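Local coordinates for protein methylenetetrahydrofolate--tRNA-(uracil-5-)-methyltransferase trmFO (Thermus thermophilus, PDB 3G5S) that catalyses the folate- and FAD-dependent formation of 5-methyluridine at position 54 of tRNAs, using methylenetetrahydrofolate and NADH or NADPH, at residues A17-R22 against T349-G354; S76-A81 against G102-R107. All coordinates share one frame; numbering follows the deposited sequence.

Contact 1: residues A17-R22 against T349-G354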
loop_
_atom_site.group_PDB
_atom_site.type_symbol
_atom_site.label_atom_id
_atom_site.label_comp_id
_atom_site.label_asym_id
_atom_site.label_seq_id
_atom_site.Cartn_x
_atom_site.Cartn_y
_atom_site.Cartn_z
ATOM N N ALA A 17 16.340 0.135 -9.847
ATOM C CA ALA A 17 17.486 0.022 -10.742
ATOM C C ALA A 17 17.838 1.374 -11.347
ATOM O O ALA A 17 19.002 1.758 -11.384
ATOM C CB ALA A 17 17.214 -1.004 -11.833
ATOM N N TRP A 18 16.835 2.105 -11.820
ATOM C CA TRP A 18 17.108 3.388 -12.449
ATOM C C TRP A 18 17.763 4.355 -11.465
ATOM O O TRP A 18 18.655 5.127 -11.831
ATOM C CB TRP A 18 15.811 3.980 -12.992
ATOM C CG TRP A 18 16.012 5.156 -13.885
ATOM C CD1 TRP A 18 15.576 6.431 -13.674
ATOM C CD2 TRP A 18 16.676 5.161 -15.154
ATOM N NE1 TRP A 18 15.940 7.234 -14.731
ATOM C CE2 TRP A 18 16.615 6.477 -15.653
ATOM C CE3 TRP A 18 17.329 4.180 -15.911
ATOM C CZ2 TRP A 18 17.179 6.835 -16.877
ATOM C CZ3 TRP A 18 17.883 4.537 -17.128
ATOM C CH2 TRP A 18 17.806 5.854 -17.597
ATOM N N THR A 19 17.313 4.325 -10.218
ATOM C CA THR A 19 17.855 5.224 -9.211
ATOM C C THR A 19 19.336 4.931 -8.957
ATOM O O THR A 19 20.172 5.838 -8.909
ATOM C CB THR A 19 17.055 5.119 -7.898
ATOM O OG1 THR A 19 15.654 5.250 -8.172
ATOM C CG2 THR A 19 17.468 6.207 -6.927
ATOM N N LEU A 20 19.652 3.651 -8.802
ATOM C CA LEU A 20 21.031 3.228 -8.646
ATOM C C LEU A 20 21.882 3.680 -9.836
ATOM O O LEU A 20 22.959 4.257 -9.663
ATOM C CB LEU A 20 21.068 1.713 -8.492
ATOM C CG LEU A 20 20.679 1.202 -7.103
ATOM C CD1 LEU A 20 19.940 -0.127 -7.180
ATOM C CD2 LEU A 20 21.911 1.073 -6.232
ATOM N N LEU A 21 21.391 3.423 -11.043
ATOM C CA LEU A 21 22.133 3.755 -12.251
ATOM C C LEU A 21 22.388 5.257 -12.361
ATOM O O LEU A 21 23.483 5.683 -12.737
ATOM C CB LEU A 21 21.401 3.232 -13.489
ATOM C CG LEU A 21 21.248 1.709 -13.558
ATOM C CD1 LEU A 21 20.258 1.308 -14.641
ATOM C CD2 LEU A 21 22.601 1.035 -13.781
ATOM N N ARG A 22 21.374 6.057 -12.027
ATOM C CA ARG A 22 21.477 7.519 -12.073
ATOM C C ARG A 22 22.565 8.034 -11.148
ATOM O O ARG A 22 23.182 9.069 -11.416
ATOM C CB ARG A 22 20.146 8.189 -11.680
ATOM C CG ARG A 22 18.988 7.918 -12.619
ATOM C CD ARG A 22 17.882 8.933 -12.444
ATOM N NE ARG A 22 16.914 8.652 -11.383
ATOM C CZ ARG A 22 16.353 9.607 -10.639
ATOM N NH1 ARG A 22 16.725 10.864 -10.804
ATOM N NH2 ARG A 22 15.459 9.315 -9.709
ATOM N N THR A 349 8.361 3.465 -3.814
ATOM C CA THR A 349 9.182 2.744 -2.859
ATOM C C THR A 349 10.439 2.177 -3.530
ATOM O O THR A 349 11.485 2.103 -2.898
ATOM C CB THR A 349 8.392 1.662 -2.091
ATOM O OG1 THR A 349 7.805 0.731 -3.006
ATOM C CG2 THR A 349 7.309 2.302 -1.198
ATOM N N GLY A 350 10.341 1.791 -4.800
ATOM C CA GLY A 350 11.530 1.398 -5.551
ATOM C C GLY A 350 12.561 2.516 -5.621
ATOM O O GLY A 350 13.758 2.292 -5.419
ATOM N N PHE A 351 12.094 3.731 -5.897
ATOM C CA PHE A 351 12.976 4.885 -5.878
ATOM C C PHE A 351 13.717 4.995 -4.542
ATOM O O PHE A 351 14.937 5.161 -4.511
ATOM C CB PHE A 351 12.179 6.167 -6.161
ATOM C CG PHE A 351 12.885 7.421 -5.728
ATOM C CD1 PHE A 351 13.955 7.925 -6.455
ATOM C CD2 PHE A 351 12.495 8.082 -4.583
ATOM C CE1 PHE A 351 14.628 9.064 -6.047
ATOM C CE2 PHE A 351 13.161 9.234 -4.168
ATOM C CZ PHE A 351 14.225 9.721 -4.905
ATOM N N LEU A 352 12.990 4.915 -3.434
ATOM C CA LEU A 352 13.617 5.113 -2.132
ATOM C C LEU A 352 14.588 3.985 -1.786
ATOM O O LEU A 352 15.687 4.225 -1.284
ATOM C CB LEU A 352 12.580 5.307 -1.028
ATOM C CG LEU A 352 13.173 5.608 0.353
ATOM C CD1 LEU A 352 14.026 6.870 0.369
ATOM C CD2 LEU A 352 12.088 5.691 1.399
ATOM N N ALA A 353 14.183 2.751 -2.058
ATOM C CA ALA A 353 15.054 1.609 -1.792
ATOM C C ALA A 353 16.318 1.693 -2.632
ATOM O O ALA A 353 17.416 1.445 -2.135
ATOM C CB ALA A 353 14.318 0.305 -2.045
ATOM N N GLY A 354 16.171 2.044 -3.905
ATOM C CA GLY A 354 17.319 2.211 -4.777
ATOM C C GLY A 354 18.230 3.336 -4.316
ATOM O O GLY A 354 19.454 3.217 -4.365
#

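Contact 2: residues S76-A81 against G102-R107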
loop_
_atom_site.group_PDB
_atom_site.type_symbol
_atom_site.label_atom_id
_atom_site.label_comp_id
_atom_site.label_asym_id
_atom_site.label_seq_id
_atom_site.Cartn_x
_atom_site.Cartn_y
_atom_site.Cartn_z
ATOM N N SER A 76 11.719 10.224 -11.615
ATOM C CA SER A 76 11.261 8.847 -11.787
ATOM C C SER A 76 11.166 8.408 -13.250
ATOM O O SER A 76 10.553 9.093 -14.081
ATOM C CB SER A 76 9.882 8.717 -11.119
ATOM O OG SER A 76 9.142 7.604 -11.586
ATOM N N LEU A 77 11.746 7.249 -13.552
ATOM C CA LEU A 77 11.618 6.655 -14.873
ATOM C C LEU A 77 10.176 6.259 -15.167
ATOM O O LEU A 77 9.685 6.415 -16.289
ATOM C CB LEU A 77 12.528 5.433 -14.982
ATOM C CG LEU A 77 12.512 4.668 -16.304
ATOM C CD1 LEU A 77 12.957 5.558 -17.449
ATOM C CD2 LEU A 77 13.406 3.441 -16.195
ATOM N N VAL A 78 9.500 5.715 -14.166
ATOM C CA VAL A 78 8.097 5.355 -14.317
ATOM C C VAL A 78 7.256 6.581 -14.690
ATOM O O VAL A 78 6.413 6.502 -15.581
ATOM C CB VAL A 78 7.569 4.633 -13.058
ATOM C CG1 VAL A 78 6.047 4.622 -13.011
ATOM C CG2 VAL A 78 8.122 3.206 -13.023
HETATM N N MSE A 79 7.503 7.719 -14.047
HETATM C CA MSE A 79 6.750 8.920 -14.411
HETATM C C MSE A 79 7.115 9.440 -15.806
HETATM O O MSE A 79 6.242 9.914 -16.523
HETATM C CB MSE A 79 6.894 10.016 -13.359
HETATM C CG MSE A 79 6.204 9.700 -12.045
HETATM SE SE MSE A 79 4.312 9.283 -12.224
HETATM C CE MSE A 79 3.744 10.964 -13.020
ATOM N N GLU A 80 8.385 9.347 -16.197
ATOM C CA GLU A 80 8.775 9.717 -17.556
ATOM C C GLU A 80 8.004 8.875 -18.560
ATOM O O GLU A 80 7.440 9.382 -19.532
ATOM C CB GLU A 80 10.269 9.492 -17.775
ATOM C CG GLU A 80 11.181 10.446 -17.051
ATOM C CD GLU A 80 12.643 10.274 -17.446
ATOM O OE1 GLU A 80 12.942 9.467 -18.353
ATOM O OE2 GLU A 80 13.494 10.942 -16.832
ATOM N N ALA A 81 8.006 7.567 -18.324
ATOM C CA ALA A 81 7.327 6.642 -19.209
ATOM C C ALA A 81 5.841 6.948 -19.269
ATOM O O ALA A 81 5.238 6.897 -20.337
ATOM C CB ALA A 81 7.550 5.211 -18.736
ATOM N N GLY A 102 7.678 -0.533 -22.778
ATOM C CA GLY A 102 8.698 -0.496 -23.810
ATOM C C GLY A 102 9.759 0.551 -23.532
ATOM O O GLY A 102 10.955 0.287 -23.652
ATOM N N TYR A 103 9.317 1.749 -23.162
ATOM C CA TYR A 103 10.236 2.841 -22.853
ATOM C C TYR A 103 11.117 2.494 -21.657
ATOM O O TYR A 103 12.331 2.697 -21.687
ATOM C CB TYR A 103 9.451 4.133 -22.591
ATOM C CG TYR A 103 10.295 5.332 -22.210
ATOM C CD1 TYR A 103 10.841 6.159 -23.180
ATOM C CD2 TYR A 103 10.528 5.646 -20.879
ATOM C CE1 TYR A 103 11.605 7.260 -22.830
ATOM C CE2 TYR A 103 11.288 6.746 -20.521
ATOM C CZ TYR A 103 11.826 7.546 -21.499
ATOM O OH TYR A 103 12.584 8.642 -21.147
ATOM N N ILE A 104 10.501 1.978 -20.600
ATOM C CA ILE A 104 11.239 1.608 -19.401
ATOM C C ILE A 104 12.282 0.531 -19.710
ATOM O O ILE A 104 13.434 0.615 -19.276
ATOM C CB ILE A 104 10.268 1.144 -18.299
ATOM C CG1 ILE A 104 9.421 2.336 -17.831
ATOM C CG2 ILE A 104 11.019 0.525 -17.138
ATOM C CD1 ILE A 104 8.259 1.963 -16.954
ATOM N N THR A 105 11.871 -0.471 -20.474
ATOM C CA THR A 105 12.754 -1.574 -20.821
ATOM C C THR A 105 13.936 -1.086 -21.657
ATOM O O THR A 105 15.074 -1.485 -21.430
ATOM C CB THR A 105 11.990 -2.673 -21.571
ATOM O OG1 THR A 105 10.940 -3.178 -20.735
ATOM C CG2 THR A 105 12.927 -3.809 -21.943
ATOM N N GLU A 106 13.661 -0.212 -22.621
ATOM C CA GLU A 106 14.719 0.347 -23.459
ATOM C C GLU A 106 15.714 1.193 -22.662
ATOM O O GLU A 106 16.928 1.052 -22.830
ATOM C CB GLU A 106 14.127 1.170 -24.606
ATOM C CG GLU A 106 13.309 0.360 -25.600
ATOM C CD GLU A 106 12.835 1.193 -26.779
ATOM O OE1 GLU A 106 13.637 1.998 -27.302
ATOM O OE2 GLU A 106 11.663 1.040 -27.187
ATOM N N ARG A 107 15.210 2.072 -21.796
ATOM C CA ARG A 107 16.095 2.959 -21.043
ATOM C C ARG A 107 16.999 2.162 -20.108
ATOM O O ARG A 107 18.187 2.442 -19.997
ATOM C CB ARG A 107 15.310 4.014 -20.249
ATOM C CG ARG A 107 14.593 5.080 -21.082
ATOM C CD ARG A 107 15.511 5.823 -22.039
ATOM N NE ARG A 107 16.674 6.440 -21.401
ATOM C CZ ARG A 107 16.652 7.588 -20.728
ATOM N NH1 ARG A 107 15.515 8.248 -20.566
ATOM N NH2 ARG A 107 17.769 8.076 -20.205
#

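Contact 1: residues A17-R22 against T349-G354
Thr19 and Phe351 carry this buried helix-helix contact in the Rossmann-type FAD-binding fold. Helix 11-22, which follows strand 4-7 and the glycine-rich loop predicted to bind FAD, packs on helix 343-361, which comes after edge strand 331-333 of the parallel sheet. The short axes approach to 7.8 Å and cross at -39°. The Thr19 side chain lies at about a right angle to that of Phe351. With chi1 at -51°, Thr19 OG1 stands beside its own backbone N, 3.5 Å from Phe351 CA, and bonds to Glu15 O one turn back, so this buried hydroxyl has its polar partner within its own helix. The methyl Thr19 CG2 is anti to that N and comes to 3.7 Å from Phe351 O. Arg22, whose chain bends at chi3, also crosses Phe351 at about a right angle: Arg22 NH2 lies 3.8 Å from Phe351 CE1, with guanidinium and ring planes 28° apart. Its polar end is held elsewhere, NH2 bonding to Ala74 O. Gly354, which has no side chain, lets the backbones come closest, its CA 5.4 Å from Thr19 CA. Beside it, Leu20 turns its branch point to the glycine's carbonyl, Leu20 CG lying 3.6 Å from Gly354 O.

Contact 2: residues S76-A81 against G102-R107
Ala81 and Leu77 meet Ile104 and Tyr103 where helix 77-84 packs on helix 97-109, the helix that precedes strand 114-117 at one edge of the parallel Rossmann-type sheet; the short axes come within 9.3 Å. The apolar contacts form the inner part. Ala81 CB lies 3.5 Å from Ile104 CG1 and also touches the tyrosine ring. Leu77 splits its two methyls: CD1 reaches Tyr103 CE2 at 3.7 Å and CD2 reaches Ile104 CG2 at 3.9 Å. Val78 CG2 adds a looser touch to Ile104 CD1. CG anti to the backbone N (chi1 178°) starts the Tyr103 ring toward helix 77-84, and Arg107 CG packs 3.7 Å above one face of that ring, toward the rim.

Among the polar contacts, Ser76 is the N-cap of helix 77-84, its OG accepting from the N of Met79, a selenomethionine. The others gather at the phenol. Tyr103 OH donates to Glu80 OE1 at 2.9 Å, meeting the carboxylate on its anti side and 27° out of its plane. Arg107 NH1 gives Tyr103 OH a weak bond of 3.0 Å, bent to 135°, and forms a long salt bridge to Glu80 OE1 at 3.6 Å. A phenylalanine in place of Tyr103 would probably leave Glu80 OE1 without the phenol's donor and Arg107 NH1 without this weak acceptor, the two charges then joined across this contact by their long salt bridge. The phenol thus bridges the two, donating to the acid and accepting weakly from the base, and the nearby guanidinium would probably favour an ionised Glu80.

From the N terminus, the chain leaves strand 4-7 through the glycine-rich loop into helix 11-22, where residues 17-22 open the long loop that contact 1 closes at 349-354, 327 residues later. Contact 2 forms and closes within it, joining 76-81 to 102-107 across 20 intervening residues, so the two loops nest without crossing. Contact 1 ties the first helix of the dinucleotide-binding fold to helix 343-361; contact 2 pairs helices 77-84 and 97-109. Their centres are about 13 Å apart and they meet through Trp18, whose CH2 lies 3.4 Å from Arg107 NH2. Glu15 of helix 11-22 also bonds to Ser76 OG and to the backbone N of Leu77.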